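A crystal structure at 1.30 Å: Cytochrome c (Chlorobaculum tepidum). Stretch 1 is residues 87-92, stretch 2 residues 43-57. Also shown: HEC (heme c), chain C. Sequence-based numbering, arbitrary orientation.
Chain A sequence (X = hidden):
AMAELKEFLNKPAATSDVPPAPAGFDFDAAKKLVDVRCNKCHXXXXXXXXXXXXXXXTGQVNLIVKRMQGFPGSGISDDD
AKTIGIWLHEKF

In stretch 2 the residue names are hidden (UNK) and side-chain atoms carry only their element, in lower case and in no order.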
# COMPACT_ATOMS: atom_id res chain seq x y z
N TRP A 87 -4.61 -3.86 0.20
CA TRP A 87 -5.66 -2.88 0.46
C TRP A 87 -5.59 -1.74 -0.56
O TRP A 87 -6.63 -1.34 -1.11
CB TRP A 87 -5.59 -2.32 1.90
CG TRP A 87 -6.81 -1.51 2.21
CD1 TRP A 87 -7.98 -1.98 2.73
CD2 TRP A 87 -7.00 -0.13 1.95
NE1 TRP A 87 -8.89 -0.96 2.83
CE2 TRP A 87 -8.32 0.19 2.35
CE3 TRP A 87 -6.19 0.89 1.42
CZ2 TRP A 87 -8.84 1.49 2.25
CZ3 TRP A 87 -6.71 2.18 1.32
CH2 TRP A 87 -8.03 2.46 1.73
N LEU A 88 -4.40 -1.21 -0.82
CA LEU A 88 -4.31 -0.12 -1.79
C LEU A 88 -4.77 -0.58 -3.17
O LEU A 88 -5.49 0.16 -3.87
CB LEU A 88 -2.89 0.42 -1.87
CG LEU A 88 -2.42 1.19 -0.65
CD1 LEU A 88 -0.90 1.38 -0.75
CD2 LEU A 88 -3.16 2.53 -0.50
N HIS A 89 -4.38 -1.79 -3.57
CA HIS A 89 -4.75 -2.30 -4.88
C HIS A 89 -6.27 -2.46 -5.01
O HIS A 89 -6.86 -2.09 -6.03
CB HIS A 89 -4.02 -3.62 -5.16
CG HIS A 89 -4.39 -4.22 -6.47
ND1 HIS A 89 -4.88 -5.50 -6.58
CD2 HIS A 89 -4.37 -3.71 -7.73
CE1 HIS A 89 -5.13 -5.76 -7.85
NE2 HIS A 89 -4.84 -4.69 -8.57
N GLU A 90 -6.91 -3.02 -3.98
CA GLU A 90 -8.33 -3.40 -4.09
C GLU A 90 -9.33 -2.35 -3.64
O GLU A 90 -10.49 -2.38 -4.09
CB GLU A 90 -8.58 -4.72 -3.36
CG GLU A 90 -7.73 -5.86 -3.94
CD GLU A 90 -8.20 -7.27 -3.62
OE1 GLU A 90 -9.31 -7.45 -3.07
OE2 GLU A 90 -7.44 -8.21 -3.94
N LYS A 91 -8.91 -1.41 -2.80
CA LYS A 91 -9.85 -0.50 -2.13
C LYS A 91 -9.57 0.99 -2.25
O LYS A 91 -10.50 1.79 -2.10
CB LYS A 91 -9.95 -0.84 -0.64
CG LYS A 91 -10.42 -2.24 -0.29
CD LYS A 91 -11.87 -2.46 -0.68
CE LYS A 91 -12.31 -3.83 -0.23
NZ LYS A 91 -13.66 -4.16 -0.75
N PHE A 92 -8.33 1.39 -2.51
CA PHE A 92 -8.00 2.82 -2.45
C PHE A 92 -8.55 3.63 -3.63
O PHE A 92 -8.43 3.18 -4.77
CB PHE A 92 -6.50 3.01 -2.32
CG PHE A 92 -6.09 4.44 -2.03
CD1 PHE A 92 -6.50 5.09 -0.86
CD2 PHE A 92 -5.27 5.13 -2.92
CE1 PHE A 92 -6.10 6.40 -0.59
CE2 PHE A 92 -4.87 6.45 -2.65
CZ PHE A 92 -5.29 7.07 -1.49
OXT PHE A 92 -9.08 4.75 -3.48
N UNK A 43 1.38 12.75 4.54
CA UNK A 43 0.04 12.19 4.49
C UNK A 43 -0.15 11.36 3.22
O UNK A 43 0.43 11.65 2.15
c UNK A 43 -1.06 13.25 4.53
c UNK A 43 -0.91 14.15 5.74
o UNK A 43 -1.01 14.01 3.33
N UNK A 44 -0.95 10.31 3.32
CA UNK A 44 -1.30 9.57 2.13
C UNK A 44 -2.10 10.49 1.20
O UNK A 44 -1.93 10.44 -0.02
c UNK A 44 -1.24 7.00 0.49
c UNK A 44 -3.13 6.12 1.89
c UNK A 44 -2.06 8.30 2.49
c UNK A 44 -2.46 7.37 1.34
N UNK A 45 -2.94 11.35 1.78
CA UNK A 45 -3.71 12.32 0.98
C UNK A 45 -2.83 13.13 0.04
O UNK A 45 -3.21 13.37 -1.12
o UNK A 45 -6.15 11.63 2.14
c UNK A 45 -5.69 12.72 2.54
o UNK A 45 -6.21 13.38 3.46
c UNK A 45 -4.45 13.31 1.88
N UNK A 46 -1.65 13.54 0.51
CA UNK A 46 -0.79 14.43 -0.27
C UNK A 46 -0.22 13.78 -1.54
O UNK A 46 0.25 14.48 -2.46
o UNK A 46 1.32 14.01 0.87
c UNK A 46 0.33 14.99 0.60
N UNK A 47 -0.28 12.45 -1.61
CA UNK A 47 0.24 11.71 -2.75
C UNK A 47 -0.82 10.82 -3.40
O UNK A 47 -0.50 10.02 -4.27
c UNK A 47 2.66 11.76 -1.95
c UNK A 47 1.48 10.86 -2.39
c UNK A 47 1.16 9.82 -1.31
N UNK A 48 -2.08 11.00 -2.99
CA UNK A 48 -3.17 10.09 -3.38
C UNK A 48 -3.45 10.10 -4.87
O UNK A 48 -3.57 9.03 -5.48
c UNK A 48 -4.44 10.41 -2.59
N UNK A 49 -3.56 11.29 -5.45
CA UNK A 49 -3.85 11.39 -6.88
C UNK A 49 -2.74 10.78 -7.71
O UNK A 49 -3.00 10.04 -8.66
o UNK A 49 -6.17 12.77 -6.24
c UNK A 49 -4.02 12.86 -7.28
o UNK A 49 -5.34 14.76 -6.72
c UNK A 49 -5.26 13.50 -6.70
N UNK A 50 -1.51 11.12 -7.35
CA UNK A 50 -0.32 10.57 -7.98
C UNK A 50 -0.30 9.05 -7.80
O UNK A 50 -0.01 8.31 -8.74
c UNK A 50 2.80 9.53 -7.51
c UNK A 50 0.92 11.19 -7.37
c UNK A 50 3.26 11.95 -7.48
c UNK A 50 2.30 10.88 -7.95
N UNK A 51 -0.58 8.59 -6.59
CA UNK A 51 -0.61 7.15 -6.36
C UNK A 51 -1.55 6.45 -7.33
O UNK A 51 -1.19 5.43 -7.94
c UNK A 51 -1.00 6.82 -4.92
c UNK A 51 -1.45 2.59 -4.42
c UNK A 51 -2.42 4.76 -4.78
c UNK A 51 -0.05 4.54 -4.54
c UNK A 51 -1.16 5.35 -4.71
c UNK A 51 -0.19 3.16 -4.37
c UNK A 51 -2.57 3.38 -4.61
N UNK A 52 -2.76 6.98 -7.46
CA UNK A 52 -3.78 6.34 -8.30
C UNK A 52 -3.36 6.32 -9.76
O UNK A 52 -3.48 5.29 -10.42
n UNK A 52 -7.43 9.18 -4.55
c UNK A 52 -7.86 7.93 -4.39
n UNK A 52 -7.77 7.05 -5.38
c UNK A 52 -7.18 7.32 -6.69
c UNK A 52 -5.79 6.72 -6.78
c UNK A 52 -5.14 7.02 -8.12
n UNK A 52 -8.40 7.57 -3.23
N UNK A 53 -2.86 7.44 -10.27
CA UNK A 53 -2.55 7.55 -11.70
C UNK A 53 -1.24 6.86 -12.07
O UNK A 53 -1.15 6.17 -13.09
c UNK A 53 -2.53 9.01 -12.19
c UNK A 53 -3.85 9.70 -11.89
o UNK A 53 -1.47 9.72 -11.54
N UNK A 54 -0.22 7.01 -11.23
CA UNK A 54 1.11 6.52 -11.56
C UNK A 54 1.35 5.07 -11.18
O UNK A 54 2.13 4.37 -11.83
c UNK A 54 5.99 7.91 -11.02
c UNK A 54 4.53 8.25 -10.80
n UNK A 54 6.86 9.04 -10.54
c UNK A 54 2.17 7.44 -10.93
c UNK A 54 3.62 7.10 -11.24
N UNK A 55 0.72 4.61 -10.10
CA UNK A 55 1.00 3.29 -9.56
C UNK A 55 -0.18 2.34 -9.62
O UNK A 55 -0.05 1.24 -10.13
c UNK A 55 2.88 4.18 -8.12
c UNK A 55 5.25 4.35 -8.63
c UNK A 55 5.27 5.64 -8.10
c UNK A 55 4.06 3.63 -8.62
c UNK A 55 2.92 5.47 -7.62
o UNK A 55 6.43 6.38 -8.11
c UNK A 55 1.59 3.39 -8.15
c UNK A 55 4.11 6.20 -7.61
N UNK A 56 -1.33 2.75 -9.10
CA UNK A 56 -2.49 1.87 -9.12
C UNK A 56 -2.98 1.56 -10.53
O UNK A 56 -3.19 0.39 -10.87
c UNK A 56 -6.92 0.86 -7.07
c UNK A 56 -4.78 1.41 -8.13
c UNK A 56 -3.63 2.40 -8.24
n UNK A 56 -7.66 0.83 -5.80
c UNK A 56 -5.74 1.80 -7.04
N UNK A 57 -3.13 2.59 -11.36
CA UNK A 57 -3.63 2.39 -12.73
C UNK A 57 -2.68 1.56 -13.59
O UNK A 57 -3.12 0.90 -14.53
n UNK A 57 -6.93 7.51 -14.33
c UNK A 57 -5.19 4.40 -12.94
c UNK A 57 -6.60 6.43 -13.35
c UNK A 57 -3.91 3.73 -13.41
c UNK A 57 -5.65 5.43 -13.96
FE HEC C . 5.89 7.72 0.77
CHA HEC C . 6.66 9.81 -1.81
CHB HEC C . 3.21 6.53 -1.02
CHC HEC C . 5.09 5.66 3.36
CHD HEC C . 8.64 8.79 2.48
NA HEC C . 5.10 8.10 -1.04
C1A HEC C . 5.57 9.00 -1.98
C2A HEC C . 4.76 8.93 -3.17
C3A HEC C . 3.81 7.99 -2.95
C4A HEC C . 3.99 7.49 -1.62
CMA HEC C . 2.68 7.52 -3.88
CAA HEC C . 5.00 9.76 -4.44
CBA HEC C . 5.98 9.02 -5.35
CGA HEC C . 6.13 9.70 -6.68
O1A HEC C . 6.11 10.94 -6.75
O2A HEC C . 6.26 8.97 -7.69
NB HEC C . 4.39 6.40 1.14
C1B HEC C . 3.42 6.00 0.23
C2B HEC C . 2.70 4.88 0.79
C3B HEC C . 3.23 4.63 2.00
C4B HEC C . 4.29 5.57 2.24
CMB HEC C . 1.57 4.16 0.02
CAB HEC C . 2.95 3.53 3.02
CBB HEC C . 3.41 2.18 2.42
NC HEC C . 6.71 7.32 2.59
C1C HEC C . 6.20 6.45 3.53
C2C HEC C . 7.02 6.51 4.70
C3C HEC C . 8.00 7.41 4.47
C4C HEC C . 7.83 7.89 3.13
CMC HEC C . 6.71 5.75 5.99
CAC HEC C . 9.15 7.89 5.39
CBC HEC C . 10.02 6.74 5.95
ND HEC C . 7.39 9.08 0.39
C1D HEC C . 8.46 9.33 1.24
C2D HEC C . 9.36 10.28 0.62
C3D HEC C . 8.75 10.59 -0.69
C4D HEC C . 7.54 9.82 -0.77
CMD HEC C . 10.64 10.78 1.25
CAD HEC C . 9.31 11.56 -1.73
CBD HEC C . 10.41 10.89 -2.55
CGD HEC C . 9.78 9.88 -3.47
O1D HEC C . 8.99 10.27 -4.36
O2D HEC C . 10.07 8.67 -3.27
O HOH W 1 -8.76 4.40 -7.19
O HOH W 2 -10.18 -0.22 -6.42

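Position 43 has one carbon bearing an oxygen and a second carbon. It does not touch stretch 1. It is T43.

Position 44 has four carbons, forked at the second. One branch carbon lies against F92 and L88. This is L44, and CB points toward stretch 1. Its CD2 lies 3.9 Å from F92 CE1 and 4.3 Å from L88 CD2.

Position 45 has two carbons, the second carrying two oxygens, and makes no contact with stretch 1. A carboxylate this short is D45.

Position 46 has one carbon and one oxygen, and does not touch stretch 1. It is S46. Its OG donates to T43 O at 2.8 Å, and its N donates to T43 OG1 at 2.9 Å. These bonds lie in the turn before the helix.

Position 47 has three carbons, branched at the first, and does not reach stretch 1. It is V47, at the N-cap position. Its CG2 lies 3.6 Å from HEC C3A.

Position 48 has a single carbon, at the edge of the F92 ring. It is A48. Its CB is 3.6 Å from CZ of F92.

Position 49 has two carbons, the second with two oxygens, and stays clear of stretch 1. It is D49, exposed.

Position 50 has four carbons forked at the second, and does not touch stretch 1. It is L50, and its CD1 approaches HEC O1A at 3.1 Å.

Position 51 has one carbon followed by a six-carbon ring with no oxygen. The ring touches L88 and F92. It is F51. Its CZ lies 3.6 Å from L88 CB, and its CD2 lies 3.4 Å from F92 CD2. The two phenyl planes meet obliquely at 69°.

Position 52 has three carbons, a nitrogen, then a carbon carrying two more nitrogens. This guanidinium lies flat on the F92 ring, with planes at 11° and centres 4.0 Å apart. It is R52. Its NH2 also forms a salt bridge with F92 OXT at 2.9 Å.

Position 53 has one carbon carrying an oxygen and a carbon, out of reach of stretch 1. It is T53.

Position 54 has four carbons in a row ending in nitrogen, and does not touch stretch 1. It is K54, and its NZ donates to HEC O2A at 2.9 Å.

Position 55 has one carbon, then a six-carbon ring bearing an oxygen, and does not touch stretch 1. It is Y55, whose OH donates to HEC O2A at 2.6 Å.

Position 56 has four carbons in a row ending in nitrogen. The nitrogen meets backbone oxygens of L88, H89 and F92. It is K56. Its NZ donates to F92 O at 2.7 Å and to L88 O at 3.0 Å, with a weak bond to H89 O at 3.0 Å.

Position 57 has the same unbranched chain and does not reach stretch 1. It is K57.

The contact centres on the chain terminus. The helices cross at nearly a right angle, and the F92 ring packs against L44, A48 and F51. R52 pairs with the terminal carboxylate and stacks on the same residue's ring. K56 NZ gathers one oxygen of that carboxylate and the backbone oxygens of L88 and, weakly, H89.

Stretch 2 (43-57) TLDSVADLFRTKYKK
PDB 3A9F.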